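Local coordinates for protein SAM dependent methyltransferase (Aquifex aeolicus, PDB 3DH0) that binds S-adenosylmethionine and probably transfers its methyl group to an acceptor that remains to be identified, at residues Val44-Gly49 with Val65-Val70; Glu37-Leu42 with Val107-Met112; Asp143-Glu148 with Tyr184-Tyr189; Phe33-Gly38 with Lys57-Lys62. All coordinates share one frame; numbering follows the deposited sequence.

Interaction 1. Residues Val44-Gly49 with Val65-Val70. With SAM (S-adenosylmethionine), chain C.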
loop_
_atom_site.group_PDB
_atom_site.type_symbol
_atom_site.label_atom_id
_atom_site.label_comp_id
_atom_site.label_asym_id
_atom_site.label_seq_id
_atom_site.Cartn_x
_atom_site.Cartn_y
_atom_site.Cartn_z
ATOM N N VAL A 44 -1.924 -3.173 -0.875
ATOM C CA VAL A 44 -1.231 -4.359 -0.381
ATOM C C VAL A 44 -1.399 -4.730 1.102
ATOM O O VAL A 44 -2.103 -5.686 1.416
ATOM C CB VAL A 44 0.252 -4.297 -0.787
ATOM C CG1 VAL A 44 0.985 -5.531 -0.326
ATOM C CG2 VAL A 44 0.336 -4.199 -2.298
ATOM N N GLY A 45 -0.767 -4.028 2.028
ATOM C CA GLY A 45 -0.981 -4.406 3.417
ATOM C C GLY A 45 -2.162 -3.619 3.947
ATOM O O GLY A 45 -1.997 -2.678 4.726
ATOM N N THR A 46 -3.360 -4.003 3.531
ATOM C CA THR A 46 -4.547 -3.278 3.934
ATOM C C THR A 46 -4.719 -3.148 5.449
ATOM O O THR A 46 -5.272 -2.163 5.927
ATOM C CB THR A 46 -5.796 -3.897 3.309
ATOM O OG1 THR A 46 -6.812 -2.900 3.223
ATOM C CG2 THR A 46 -6.304 -5.049 4.147
ATOM N N GLY A 47 -4.239 -4.136 6.194
ATOM C CA GLY A 47 -4.333 -4.097 7.642
ATOM C C GLY A 47 -5.718 -3.849 8.210
ATOM O O GLY A 47 -6.617 -4.670 8.068
ATOM N N ALA A 48 -5.889 -2.713 8.874
ATOM C CA ALA A 48 -7.177 -2.362 9.451
ATOM C C ALA A 48 -8.090 -1.716 8.399
ATOM O O ALA A 48 -9.284 -1.568 8.610
ATOM C CB ALA A 48 -6.969 -1.413 10.631
ATOM N N GLY A 49 -7.507 -1.342 7.265
ATOM C CA GLY A 49 -8.259 -0.706 6.202
ATOM C C GLY A 49 -8.343 0.784 6.445
ATOM O O GLY A 49 -9.287 1.439 6.006
ATOM N N VAL A 65 -11.371 -0.841 -5.536
ATOM C CA VAL A 65 -10.263 -0.973 -4.610
ATOM C C VAL A 65 -10.128 -2.400 -4.100
ATOM O O VAL A 65 -11.014 -2.912 -3.427
ATOM C CB VAL A 65 -10.440 -0.038 -3.384
ATOM C CG1 VAL A 65 -9.266 -0.206 -2.439
ATOM C CG2 VAL A 65 -10.556 1.408 -3.826
ATOM N N TYR A 66 -9.027 -3.051 -4.436
ATOM C CA TYR A 66 -8.787 -4.399 -3.948
ATOM C C TYR A 66 -7.877 -4.263 -2.747
ATOM O O TYR A 66 -6.742 -3.823 -2.875
ATOM C CB TYR A 66 -8.098 -5.266 -5.005
ATOM C CG TYR A 66 -8.985 -5.644 -6.160
ATOM C CD1 TYR A 66 -10.036 -6.540 -5.987
ATOM C CD2 TYR A 66 -8.795 -5.076 -7.418
ATOM C CE1 TYR A 66 -10.873 -6.855 -7.028
ATOM C CE2 TYR A 66 -9.631 -5.384 -8.464
ATOM C CZ TYR A 66 -10.667 -6.271 -8.261
ATOM O OH TYR A 66 -11.515 -6.563 -9.287
ATOM N N ALA A 67 -8.386 -4.634 -1.583
ATOM C CA ALA A 67 -7.624 -4.549 -0.353
ATOM C C ALA A 67 -7.204 -5.940 0.105
ATOM O O ALA A 67 -8.007 -6.677 0.651
ATOM C CB ALA A 67 -8.464 -3.877 0.726
ATOM N N ILE A 68 -5.946 -6.299 -0.114
ATOM C CA ILE A 68 -5.461 -7.608 0.295
ATOM C C ILE A 68 -4.690 -7.573 1.602
ATOM O O ILE A 68 -4.400 -6.522 2.140
ATOM C CB ILE A 68 -4.551 -8.225 -0.773
ATOM C CG1 ILE A 68 -3.421 -7.247 -1.104
ATOM C CG2 ILE A 68 -5.366 -8.598 -2.007
ATOM C CD1 ILE A 68 -2.353 -7.799 -2.039
ATOM N N ASP A 69 -4.372 -8.749 2.112
ATOM C CA ASP A 69 -3.627 -8.880 3.345
ATOM C C ASP A 69 -3.486 -10.354 3.660
ATOM O O ASP A 69 -4.464 -11.093 3.635
ATOM C CB ASP A 69 -4.345 -8.172 4.487
ATOM C CG ASP A 69 -3.404 -7.808 5.620
ATOM O OD1 ASP A 69 -2.704 -8.707 6.122
ATOM O OD2 ASP A 69 -3.355 -6.626 6.005
ATOM N N VAL A 70 -2.256 -10.772 3.955
ATOM C CA VAL A 70 -1.948 -12.163 4.277
ATOM C C VAL A 70 -2.583 -12.650 5.568
ATOM O O VAL A 70 -2.769 -13.846 5.735
ATOM C CB VAL A 70 -0.431 -12.406 4.412
ATOM C CG1 VAL A 70 0.260 -12.270 3.059
ATOM C CG2 VAL A 70 0.158 -11.439 5.428
HETATM N N SAM C . -1.146 -0.112 5.558
HETATM C CA SAM C . -1.956 -0.245 6.807
HETATM C C SAM C . -2.460 1.107 7.258
HETATM O O SAM C . -2.158 2.100 6.593
HETATM O OXT SAM C . -3.172 1.104 8.314
HETATM C CB SAM C . -1.106 -0.868 7.910
HETATM C CG SAM C . -0.356 -2.010 7.354
HETATM S SD SAM C . 0.765 -2.976 8.403
HETATM C CE SAM C . 2.119 -1.834 8.686
HETATM C "C5'" SAM C . 1.351 -4.126 7.251
HETATM C "C4'" SAM C . 0.380 -5.222 6.861
HETATM O "O4'" SAM C . 1.069 -5.969 5.865
HETATM C "C3'" SAM C . 0.165 -6.268 7.972
HETATM O "O3'" SAM C . -1.222 -6.096 8.383
HETATM C "C2'" SAM C . 0.311 -7.624 7.309
HETATM O "O2'" SAM C . -0.636 -8.633 7.591
HETATM C "C1'" SAM C . 0.497 -7.211 5.816
HETATM N N9 SAM C . 1.384 -8.020 5.003
HETATM C C8 SAM C . 2.641 -8.522 5.276
HETATM N N7 SAM C . 3.148 -9.195 4.291
HETATM C C5 SAM C . 2.170 -9.143 3.298
HETATM C C6 SAM C . 2.106 -9.671 1.976
HETATM N N6 SAM C . 3.117 -10.394 1.447
HETATM N N1 SAM C . 0.964 -9.430 1.224
HETATM C C2 SAM C . -0.026 -8.701 1.795
HETATM N N3 SAM C . -0.060 -8.163 3.018
HETATM C C4 SAM C . 1.076 -8.420 3.724
#
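The S-adenosylmethionine pocket is built here where D69 of the segment 65-70 reaches the glycine-rich turn at G47. With CG anti to the backbone N (chi1 -158°), the D69 carboxylate faces both turn and ribose. D69 OD2 takes the G47 N-H at 2.6 Å, nearly along its own C-O axis, and also accepts from the cofactor's O3' at 3.2 Å. D69 OD1 accepts from the cofactor's O2' at 2.5 Å and from the amide of Q71. An alanine in place of D69 would probably leave both ribose hydroxyls and the G47 amide without this acceptor, setting the sugar freer to turn. T46 N bonds to I68 O (3.1 Å), while T46 CG2 packs on D69 CB at 3.7 Å. Glycine suits both turn positions because a CB on G45 would strike the ribose O4', and one on G47 would crowd the methionine part; G45 O receives the cofactor's amino N (2.8 Å). A glycine-rich loop paired with a ribose-binding acid is the signature of Rossmann-like methyltransferases.

Interaction 2. Residues Glu37-Leu42 with Val107-Met112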
loop_
_atom_site.group_PDB
_atom_site.type_symbol
_atom_site.label_atom_id
_atom_site.label_comp_id
_atom_site.label_asym_id
_atom_site.label_seq_id
_atom_site.Cartn_x
_atom_site.Cartn_y
_atom_site.Cartn_z
ATOM N N GLU A 37 -9.692 9.001 -10.698
ATOM C CA GLU A 37 -11.039 8.485 -10.752
ATOM C C GLU A 37 -11.106 7.383 -11.818
ATOM O O GLU A 37 -10.523 7.519 -12.902
ATOM C CB GLU A 37 -11.976 9.621 -11.109
ATOM C CG GLU A 37 -13.408 9.358 -10.763
ATOM C CD GLU A 37 -14.321 10.469 -11.242
ATOM O OE1 GLU A 37 -13.935 11.654 -11.092
ATOM O OE2 GLU A 37 -15.422 10.160 -11.756
ATOM N N GLY A 38 -11.811 6.297 -11.494
ATOM C CA GLY A 38 -11.950 5.180 -12.415
ATOM C C GLY A 38 -10.858 4.126 -12.310
ATOM O O GLY A 38 -11.038 2.995 -12.751
ATOM N N MET A 39 -9.724 4.500 -11.729
ATOM C CA MET A 39 -8.605 3.580 -11.565
ATOM C C MET A 39 -8.882 2.421 -10.608
ATOM O O MET A 39 -9.598 2.562 -9.620
ATOM C CB MET A 39 -7.360 4.331 -11.079
ATOM C CG MET A 39 -6.571 5.013 -12.168
ATOM S SD MET A 39 -5.123 5.817 -11.535
ATOM C CE MET A 39 -3.949 4.581 -11.644
ATOM N N THR A 40 -8.329 1.260 -10.924
ATOM C CA THR A 40 -8.483 0.119 -10.048
ATOM C C THR A 40 -7.196 0.125 -9.268
ATOM O O THR A 40 -6.112 0.104 -9.848
ATOM C CB THR A 40 -8.629 -1.187 -10.814
ATOM O OG1 THR A 40 -9.939 -1.245 -11.380
ATOM C CG2 THR A 40 -8.436 -2.373 -9.891
ATOM N N VAL A 41 -7.323 0.196 -7.950
ATOM C CA VAL A 41 -6.149 0.245 -7.107
ATOM C C VAL A 41 -6.008 -0.937 -6.162
ATOM O O VAL A 41 -6.988 -1.435 -5.613
ATOM C CB VAL A 41 -6.127 1.548 -6.287
ATOM C CG1 VAL A 41 -7.476 1.789 -5.663
ATOM C CG2 VAL A 41 -5.057 1.473 -5.222
ATOM N N LEU A 42 -4.768 -1.389 -6.001
ATOM C CA LEU A 42 -4.464 -2.499 -5.112
ATOM C C LEU A 42 -3.811 -1.920 -3.869
ATOM O O LEU A 42 -2.852 -1.161 -3.966
ATOM C CB LEU A 42 -3.512 -3.500 -5.779
ATOM C CG LEU A 42 -3.194 -4.735 -4.925
ATOM C CD1 LEU A 42 -4.477 -5.511 -4.659
ATOM C CD2 LEU A 42 -2.182 -5.622 -5.618
ATOM N N VAL A 107 -4.839 -4.216 -12.492
ATOM C CA VAL A 107 -4.661 -3.025 -11.662
ATOM C C VAL A 107 -3.892 -1.878 -12.300
ATOM O O VAL A 107 -2.884 -2.079 -12.971
ATOM C CB VAL A 107 -3.988 -3.363 -10.321
ATOM C CG1 VAL A 107 -4.742 -4.479 -9.638
ATOM C CG2 VAL A 107 -2.549 -3.744 -10.548
ATOM N N ASP A 108 -4.378 -0.669 -12.055
ATOM C CA ASP A 108 -3.792 0.546 -12.605
ATOM C C ASP A 108 -2.858 1.231 -11.612
ATOM O O ASP A 108 -1.826 1.804 -11.976
ATOM C CB ASP A 108 -4.925 1.502 -12.997
ATOM C CG ASP A 108 -5.911 0.871 -13.962
ATOM O OD1 ASP A 108 -5.498 0.526 -15.092
ATOM O OD2 ASP A 108 -7.095 0.716 -13.590
ATOM N N PHE A 109 -3.237 1.148 -10.346
ATOM C CA PHE A 109 -2.491 1.763 -9.265
ATOM C C PHE A 109 -2.195 0.747 -8.163
ATOM O O PHE A 109 -3.066 -0.020 -7.768
ATOM C CB PHE A 109 -3.331 2.908 -8.691
ATOM C CG PHE A 109 -2.537 3.930 -7.958
ATOM C CD1 PHE A 109 -2.070 5.058 -8.618
ATOM C CD2 PHE A 109 -2.236 3.760 -6.611
ATOM C CE1 PHE A 109 -1.309 6.021 -7.949
ATOM C CE2 PHE A 109 -1.480 4.705 -5.924
ATOM C CZ PHE A 109 -1.010 5.846 -6.596
ATOM N N ILE A 110 -0.963 0.738 -7.680
ATOM C CA ILE A 110 -0.573 -0.153 -6.600
ATOM C C ILE A 110 -0.077 0.718 -5.447
ATOM O O ILE A 110 0.898 1.447 -5.573
ATOM C CB ILE A 110 0.545 -1.112 -7.025
ATOM C CG1 ILE A 110 0.122 -1.913 -8.256
ATOM C CG2 ILE A 110 0.857 -2.085 -5.888
ATOM C CD1 ILE A 110 1.294 -2.562 -8.984
ATOM N N PHE A 111 -0.765 0.643 -4.322
ATOM C CA PHE A 111 -0.432 1.433 -3.146
ATOM C C PHE A 111 0.070 0.518 -2.042
ATOM O O PHE A 111 -0.642 -0.388 -1.603
ATOM C CB PHE A 111 -1.685 2.175 -2.689
ATOM C CG PHE A 111 -1.516 2.958 -1.436
ATOM C CD1 PHE A 111 -0.580 3.979 -1.355
ATOM C CD2 PHE A 111 -2.346 2.714 -0.345
ATOM C CE1 PHE A 111 -0.472 4.758 -0.211
ATOM C CE2 PHE A 111 -2.257 3.477 0.804
ATOM C CZ PHE A 111 -1.316 4.509 0.875
ATOM N N MET A 112 1.298 0.745 -1.601
ATOM C CA MET A 112 1.878 -0.069 -0.547
ATOM C C MET A 112 2.264 0.819 0.640
ATOM O O MET A 112 3.362 1.362 0.679
ATOM C CB MET A 112 3.100 -0.804 -1.093
ATOM C CG MET A 112 3.172 -2.254 -0.671
ATOM S SD MET A 112 4.604 -3.109 -1.322
ATOM C CE MET A 112 4.326 -3.000 -3.037
#
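D108 CG stands anti to its own carbonyl carbon, beside the backbone N (chi1 -56°), which swings the carboxylate back to the T40 amide; the M39 chain, bent at chi3 (90°), brings its methyl to F109. OD2 of D108 receives T40 N at 3.0 Å on its anti lone pair, in a nearly straight bond (167°). T40 O is gripped by two amides, D108 N at 2.9 Å and F109 N at 3.1 Å. This pairing of two successive amides with one oxygen goes with the corner the chain turns at D108. Beyond it the strands run parallel: L42 N meets F109 O at 2.8 Å, and L42 O takes F111 N. Apolar residues fill both sides of the sheet. V41 CG2 lies 3.9 Å from F109 CD2, the two side chains pointing the same way, and M39 CE sits at the edge of the F109 ring and 3.4 Å from F109 CB. On the other side L42 CB packs on V107 CG1 at 4.2 Å. An alanine in place of D108 would probably leave the T40 amide without its side-chain acceptor and let the start of strand 40-43 drift. One carboxylate oxygen thus stands in for a strand carbonyl where the backbone pairing is interrupted, and D108 OD1 keeps a long, weak ion pair with K134, so the acid's charge is probably partly balanced.

Interaction 3. Residues Asp143-Glu148 with Tyr184-Tyr189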
loop_
_atom_site.group_PDB
_atom_site.type_symbol
_atom_site.label_atom_id
_atom_site.label_comp_id
_atom_site.label_asym_id
_atom_site.label_seq_id
_atom_site.Cartn_x
_atom_site.Cartn_y
_atom_site.Cartn_z
ATOM N N ASP A 143 6.832 4.488 3.190
ATOM C CA ASP A 143 7.329 3.893 4.428
ATOM C C ASP A 143 8.134 4.810 5.357
ATOM O O ASP A 143 8.523 5.906 4.974
ATOM C CB ASP A 143 8.150 2.638 4.122
ATOM C CG ASP A 143 7.818 1.498 5.068
ATOM O OD1 ASP A 143 7.699 1.763 6.288
ATOM O OD2 ASP A 143 7.668 0.346 4.599
ATOM N N TRP A 144 8.382 4.342 6.583
ATOM C CA TRP A 144 9.137 5.111 7.582
ATOM C C TRP A 144 10.574 5.317 7.163
ATOM O O TRP A 144 11.127 4.496 6.425
ATOM C CB TRP A 144 9.179 4.400 8.935
ATOM C CG TRP A 144 7.865 4.084 9.541
ATOM C CD1 TRP A 144 7.235 2.875 9.540
ATOM C CD2 TRP A 144 7.031 4.979 10.281
ATOM N NE1 TRP A 144 6.054 2.962 10.240
ATOM C CE2 TRP A 144 5.907 4.242 10.706
ATOM C CE3 TRP A 144 7.126 6.330 10.628
ATOM C CZ2 TRP A 144 4.882 4.821 11.467
ATOM C CZ3 TRP A 144 6.109 6.902 11.380
ATOM C CH2 TRP A 144 5.006 6.150 11.792
ATOM N N LYS A 145 11.180 6.392 7.672
ATOM C CA LYS A 145 12.576 6.741 7.392
ATOM C C LYS A 145 13.467 5.749 8.151
ATOM O O LYS A 145 13.037 5.172 9.155
ATOM C CB LYS A 145 12.856 8.174 7.868
ATOM C CG LYS A 145 13.483 9.073 6.817
ATOM C CD LYS A 145 12.454 9.917 6.076
ATOM C CE LYS A 145 12.182 11.235 6.813
ATOM N NZ LYS A 145 11.170 12.087 6.115
ATOM N N LYS A 146 14.697 5.542 7.690
ATOM C CA LYS A 146 15.562 4.590 8.383
ATOM C C LYS A 146 16.505 5.256 9.362
ATOM O O LYS A 146 17.691 4.927 9.434
ATOM C CB LYS A 146 16.391 3.743 7.402
ATOM C CG LYS A 146 16.869 2.423 8.014
ATOM C CD LYS A 146 17.982 1.788 7.203
ATOM C CE LYS A 146 17.964 0.260 7.310
ATOM N NZ LYS A 146 17.850 -0.230 8.711
ATOM N N GLU A 147 15.966 6.202 10.113
ATOM C CA GLU A 147 16.724 6.904 11.125
ATOM C C GLU A 147 15.963 6.617 12.400
ATOM O O GLU A 147 15.388 5.530 12.559
ATOM C CB GLU A 147 16.719 8.398 10.836
ATOM C CG GLU A 147 15.336 9.005 10.793
ATOM C CD GLU A 147 15.259 10.126 9.786
ATOM O OE1 GLU A 147 14.565 11.129 10.064
ATOM O OE2 GLU A 147 15.886 9.996 8.707
ATOM N N GLU A 148 15.948 7.579 13.314
ATOM C CA GLU A 148 15.212 7.382 14.547
ATOM C C GLU A 148 14.243 8.525 14.653
ATOM O O GLU A 148 14.570 9.666 14.327
ATOM C CB GLU A 148 16.184 7.273 15.719
ATOM C CG GLU A 148 17.025 5.983 15.585
ATOM C CD GLU A 148 18.078 5.819 16.661
ATOM O OE1 GLU A 148 18.874 6.776 16.847
ATOM O OE2 GLU A 148 18.116 4.733 17.301
ATOM N N TYR A 184 8.360 11.863 8.939
ATOM C CA TYR A 184 8.661 10.523 9.434
ATOM C C TYR A 184 8.800 9.488 8.342
ATOM O O TYR A 184 9.432 8.456 8.540
ATOM C CB TYR A 184 7.577 10.043 10.404
ATOM C CG TYR A 184 7.415 10.857 11.670
ATOM C CD1 TYR A 184 6.395 11.815 11.788
ATOM C CD2 TYR A 184 8.243 10.629 12.775
ATOM C CE1 TYR A 184 6.197 12.519 12.984
ATOM C CE2 TYR A 184 8.062 11.324 13.967
ATOM C CZ TYR A 184 7.034 12.266 14.073
ATOM O OH TYR A 184 6.833 12.917 15.275
ATOM N N CYS A 185 8.202 9.754 7.191
ATOM C CA CYS A 185 8.253 8.798 6.102
ATOM C C CYS A 185 8.776 9.388 4.814
ATOM O O CYS A 185 9.054 10.584 4.716
ATOM C CB CYS A 185 6.858 8.249 5.835
ATOM S SG CYS A 185 5.833 8.163 7.282
ATOM N N PHE A 186 8.911 8.507 3.831
ATOM C CA PHE A 186 9.336 8.872 2.497
ATOM C C PHE A 186 8.359 8.193 1.542
ATOM O O PHE A 186 7.498 7.427 1.960
ATOM C CB PHE A 186 10.771 8.416 2.237
ATOM C CG PHE A 186 10.978 6.942 2.357
ATOM C CD1 PHE A 186 10.525 6.081 1.367
ATOM C CD2 PHE A 186 11.648 6.414 3.456
ATOM C CE1 PHE A 186 10.737 4.712 1.469
ATOM C CE2 PHE A 186 11.867 5.048 3.572
ATOM C CZ PHE A 186 11.412 4.194 2.579
ATOM N N GLY A 187 8.470 8.496 0.262
ATOM C CA GLY A 187 7.583 7.889 -0.702
ATOM C C GLY A 187 8.368 7.664 -1.965
ATOM O O GLY A 187 9.358 8.337 -2.217
ATOM N N VAL A 188 7.946 6.689 -2.752
ATOM C CA VAL A 188 8.620 6.407 -4.004
ATOM C C VAL A 188 7.596 6.241 -5.115
ATOM O O VAL A 188 6.571 5.595 -4.950
ATOM C CB VAL A 188 9.536 5.162 -3.891
ATOM C CG1 VAL A 188 8.976 4.198 -2.887
ATOM C CG2 VAL A 188 9.693 4.504 -5.247
ATOM N N TYR A 189 7.895 6.869 -6.238
ATOM C CA TYR A 189 7.051 6.873 -7.415
ATOM C C TYR A 189 7.683 5.919 -8.404
ATOM O O TYR A 189 8.826 6.111 -8.812
ATOM C CB TYR A 189 7.047 8.291 -7.976
ATOM C CG TYR A 189 5.994 8.636 -9.001
ATOM C CD1 TYR A 189 6.203 8.406 -10.369
ATOM C CD2 TYR A 189 4.840 9.304 -8.614
ATOM C CE1 TYR A 189 5.279 8.859 -11.319
ATOM C CE2 TYR A 189 3.921 9.754 -9.548
ATOM C CZ TYR A 189 4.140 9.539 -10.892
ATOM O OH TYR A 189 3.211 10.037 -11.792
#
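Y184 meets W144 first: Y184 CB comes up to the edge of the indole, 3.6 Å from W144 CZ3, and the two side chains lie alongside each other, pointing the same way. The Y184 hydroxyl bonds to D150. Y184 O accepts K145 N at 2.8 Å. C185 follows, opposite W144 in an antiparallel non-hydrogen-bonded pair, and its SG lies 4.6 Å from the centroid of the W144 six-membered ring, an oblique sulfur-aromatic contact suited to a small, polarisable side chain. The oxygen of C185 receives K145 NZ at 2.9 Å; the lysine chain, bent at chi2 and chi3, folds back to place its ammonium above the carbonyl plane. F186 is the hydrogen-bonded partner of D143, with F186 N to D143 O at 2.9 Å and D143 N to F186 O at 3.3 Å. Its CG stands between the backbone N and the carbonyl carbon (chi1 60°), which lays the F186 ring back across the neighbouring strand, where D143 O lies 3.5 Å above its plane, offset toward the rim. G187 and V188 carry strand 185-191 onward, antiparallel to strand 137-144, the reversed strand that marks the Rossmann-like methyltransferase sheet. D143 OD1 accepts W144 N at 2.7 Å and OD2 bonds to H117, so both oxygens of this buried acid are engaged and its carboxylate is held against rotation, while the lysine charge probably polarises the C185 carbonyl.

Interaction 4. Residues Phe33-Gly38 with Lys57-Lys62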
loop_
_atom_site.group_PDB
_atom_site.type_symbol
_atom_site.label_atom_id
_atom_site.label_comp_id
_atom_site.label_asym_id
_atom_site.label_seq_id
_atom_site.Cartn_x
_atom_site.Cartn_y
_atom_site.Cartn_z
ATOM N N PHE A 33 0.536 11.391 -6.331
ATOM C CA PHE A 33 1.180 10.206 -6.908
ATOM C C PHE A 33 0.475 9.654 -8.147
ATOM O O PHE A 33 0.934 8.674 -8.734
ATOM C CB PHE A 33 1.309 9.094 -5.869
ATOM C CG PHE A 33 2.566 9.166 -5.057
ATOM C CD1 PHE A 33 2.669 10.033 -3.974
ATOM C CD2 PHE A 33 3.655 8.369 -5.384
ATOM C CE1 PHE A 33 3.853 10.106 -3.217
ATOM C CE2 PHE A 33 4.842 8.425 -4.646
ATOM C CZ PHE A 33 4.943 9.295 -3.562
ATOM N N GLY A 34 -0.642 10.270 -8.530
ATOM C CA GLY A 34 -1.349 9.837 -9.719
ATOM C C GLY A 34 -2.614 8.999 -9.619
ATOM O O GLY A 34 -3.128 8.560 -10.656
ATOM N N LEU A 35 -3.140 8.755 -8.419
ATOM C CA LEU A 35 -4.359 7.953 -8.340
ATOM C C LEU A 35 -5.486 8.789 -8.930
ATOM O O LEU A 35 -5.667 9.955 -8.568
ATOM C CB LEU A 35 -4.693 7.571 -6.896
ATOM C CG LEU A 35 -5.959 6.721 -6.735
ATOM C CD1 LEU A 35 -5.781 5.369 -7.386
ATOM C CD2 LEU A 35 -6.263 6.555 -5.278
ATOM N N LYS A 36 -6.249 8.201 -9.841
ATOM C CA LYS A 36 -7.318 8.955 -10.457
ATOM C C LYS A 36 -8.639 8.232 -10.459
ATOM O O LYS A 36 -8.706 7.029 -10.247
ATOM C CB LYS A 36 -6.930 9.344 -11.886
ATOM C CG LYS A 36 -5.593 10.059 -11.955
ATOM C CD LYS A 36 -5.266 10.558 -13.348
ATOM C CE LYS A 36 -3.774 10.801 -13.487
ATOM N NZ LYS A 36 -3.236 11.571 -12.331
ATOM N N GLU A 37 -9.692 9.001 -10.698
ATOM C CA GLU A 37 -11.039 8.485 -10.752
ATOM C C GLU A 37 -11.106 7.383 -11.818
ATOM O O GLU A 37 -10.523 7.519 -12.902
ATOM C CB GLU A 37 -11.976 9.621 -11.109
ATOM C CG GLU A 37 -13.408 9.358 -10.763
ATOM C CD GLU A 37 -14.321 10.469 -11.242
ATOM O OE1 GLU A 37 -13.935 11.654 -11.092
ATOM O OE2 GLU A 37 -15.422 10.160 -11.756
ATOM N N GLY A 38 -11.811 6.297 -11.494
ATOM C CA GLY A 38 -11.950 5.180 -12.415
ATOM C C GLY A 38 -10.858 4.126 -12.310
ATOM O O GLY A 38 -11.038 2.995 -12.751
ATOM N N LYS A 57 -12.751 6.813 -2.052
ATOM C CA LYS A 57 -13.254 8.091 -2.496
ATOM C C LYS A 57 -12.632 8.542 -3.806
ATOM O O LYS A 57 -13.340 8.992 -4.709
ATOM C CB LYS A 57 -13.003 9.157 -1.434
ATOM C CG LYS A 57 -13.549 10.526 -1.821
ATOM C CD LYS A 57 -12.953 11.649 -0.987
ATOM C CE LYS A 57 -13.500 13.008 -1.422
ATOM N NZ LYS A 57 -12.791 14.166 -0.767
ATOM N N MET A 58 -11.310 8.413 -3.904
ATOM C CA MET A 58 -10.572 8.854 -5.081
ATOM C C MET A 58 -10.784 8.137 -6.397
ATOM O O MET A 58 -10.477 8.693 -7.435
ATOM C CB MET A 58 -9.076 8.894 -4.785
ATOM C CG MET A 58 -8.634 10.178 -4.087
ATOM S SD MET A 58 -6.867 10.491 -4.257
ATOM C CE MET A 58 -6.769 10.880 -6.000
ATOM N N VAL A 59 -11.290 6.912 -6.379
ATOM C CA VAL A 59 -11.521 6.213 -7.628
ATOM C C VAL A 59 -12.994 6.356 -7.989
ATOM O O VAL A 59 -13.387 6.186 -9.135
ATOM C CB VAL A 59 -11.130 4.728 -7.520
ATOM C CG1 VAL A 59 -9.651 4.607 -7.188
ATOM C CG2 VAL A 59 -11.983 4.033 -6.480
ATOM N N GLY A 60 -13.799 6.690 -6.992
ATOM C CA GLY A 60 -15.219 6.887 -7.205
ATOM C C GLY A 60 -16.058 5.685 -7.580
ATOM O O GLY A 60 -15.580 4.561 -7.673
ATOM N N GLU A 61 -17.340 5.954 -7.783
ATOM C CA GLU A 61 -18.331 4.956 -8.163
ATOM C C GLU A 61 -17.824 4.050 -9.291
ATOM O O GLU A 61 -18.110 2.865 -9.312
ATOM C CB GLU A 61 -19.605 5.692 -8.603
ATOM C CG GLU A 61 -19.311 6.755 -9.690
ATOM C CD GLU A 61 -20.537 7.561 -10.156
ATOM O OE1 GLU A 61 -20.387 8.364 -11.122
ATOM O OE2 GLU A 61 -21.637 7.402 -9.559
ATOM N N LYS A 62 -17.059 4.629 -10.213
ATOM C CA LYS A 62 -16.513 3.908 -11.363
ATOM C C LYS A 62 -15.258 3.067 -11.111
ATOM O O LYS A 62 -15.017 2.095 -11.824
ATOM C CB LYS A 62 -16.215 4.893 -12.517
ATOM C CG LYS A 62 -17.369 5.114 -13.499
ATOM C CD LYS A 62 -18.586 5.764 -12.822
ATOM C CE LYS A 62 -19.791 5.830 -13.772
ATOM N NZ LYS A 62 -20.984 6.522 -13.180
#
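L35 packs against M58 and V59 where the connection from helix 26-33 to strand 40-43 crosses the end of helix 52-59, two helix-strand junctions of the Rossmann-like fold. The first helix closes in a Schellman motif at G34, whose positive phi a residue with a CB would accommodate poorly, and the chain then turns L35 inward. From L35 CB, the M58 methyl CE lies 4.0 Å away. CG is anti to the backbone N (chi1 -180°) and serves as the fork that sends its two methyls to different partners. L35 CD1 touches V59 CG1 at 3.9 Å; L35 CD2 reaches M58 CB at 3.7 Å and M58 SD at 4.1 Å. A branched leucine suits a place where it must cover two successive residues of one helix end, and the M58 chain, bent at chi3, crosses it obliquely and brings CE back toward L35 CB. L30, V41 and F109 also touch L35, tying this small apolar patch to the sheet and to helix 26-33. Further out the contact turns polar and exposed. E37 lays its CG 3.6 Å from V59 O, and the neighbouring E61 and K62 form a salt bridge. G38, at a positive phi where a CB would jam against the E37 carbonyl, offers its amide to the helix end: G38 N donates to V59 O at 2.8 Å, with an angle of 169° at the hydrogen.

Interactions 1 and 2 join side by side in the central sheet: Y66 N approaches V41 O at 2.9 Å and V44 N approaches F111 O at 3.2 Å, both probable hydrogen bonds, so strand 40-43 links the cofactor loop to strand 107-113. Interactions 2 and 4 share E37 and G38, their centres about 8 Å apart, and F109 packs on the L35 connection. Interaction 3 lies further along the same sheet, its nearest atoms about 5 Å from interaction 2, yet V188 and Y189 touch F33 of interaction 4. Interaction 1 holds the ligand itself. The side chain of W144 is about 6 Å from the bound SAM. The side chain of L35 is about 13 Å from the bound SAM.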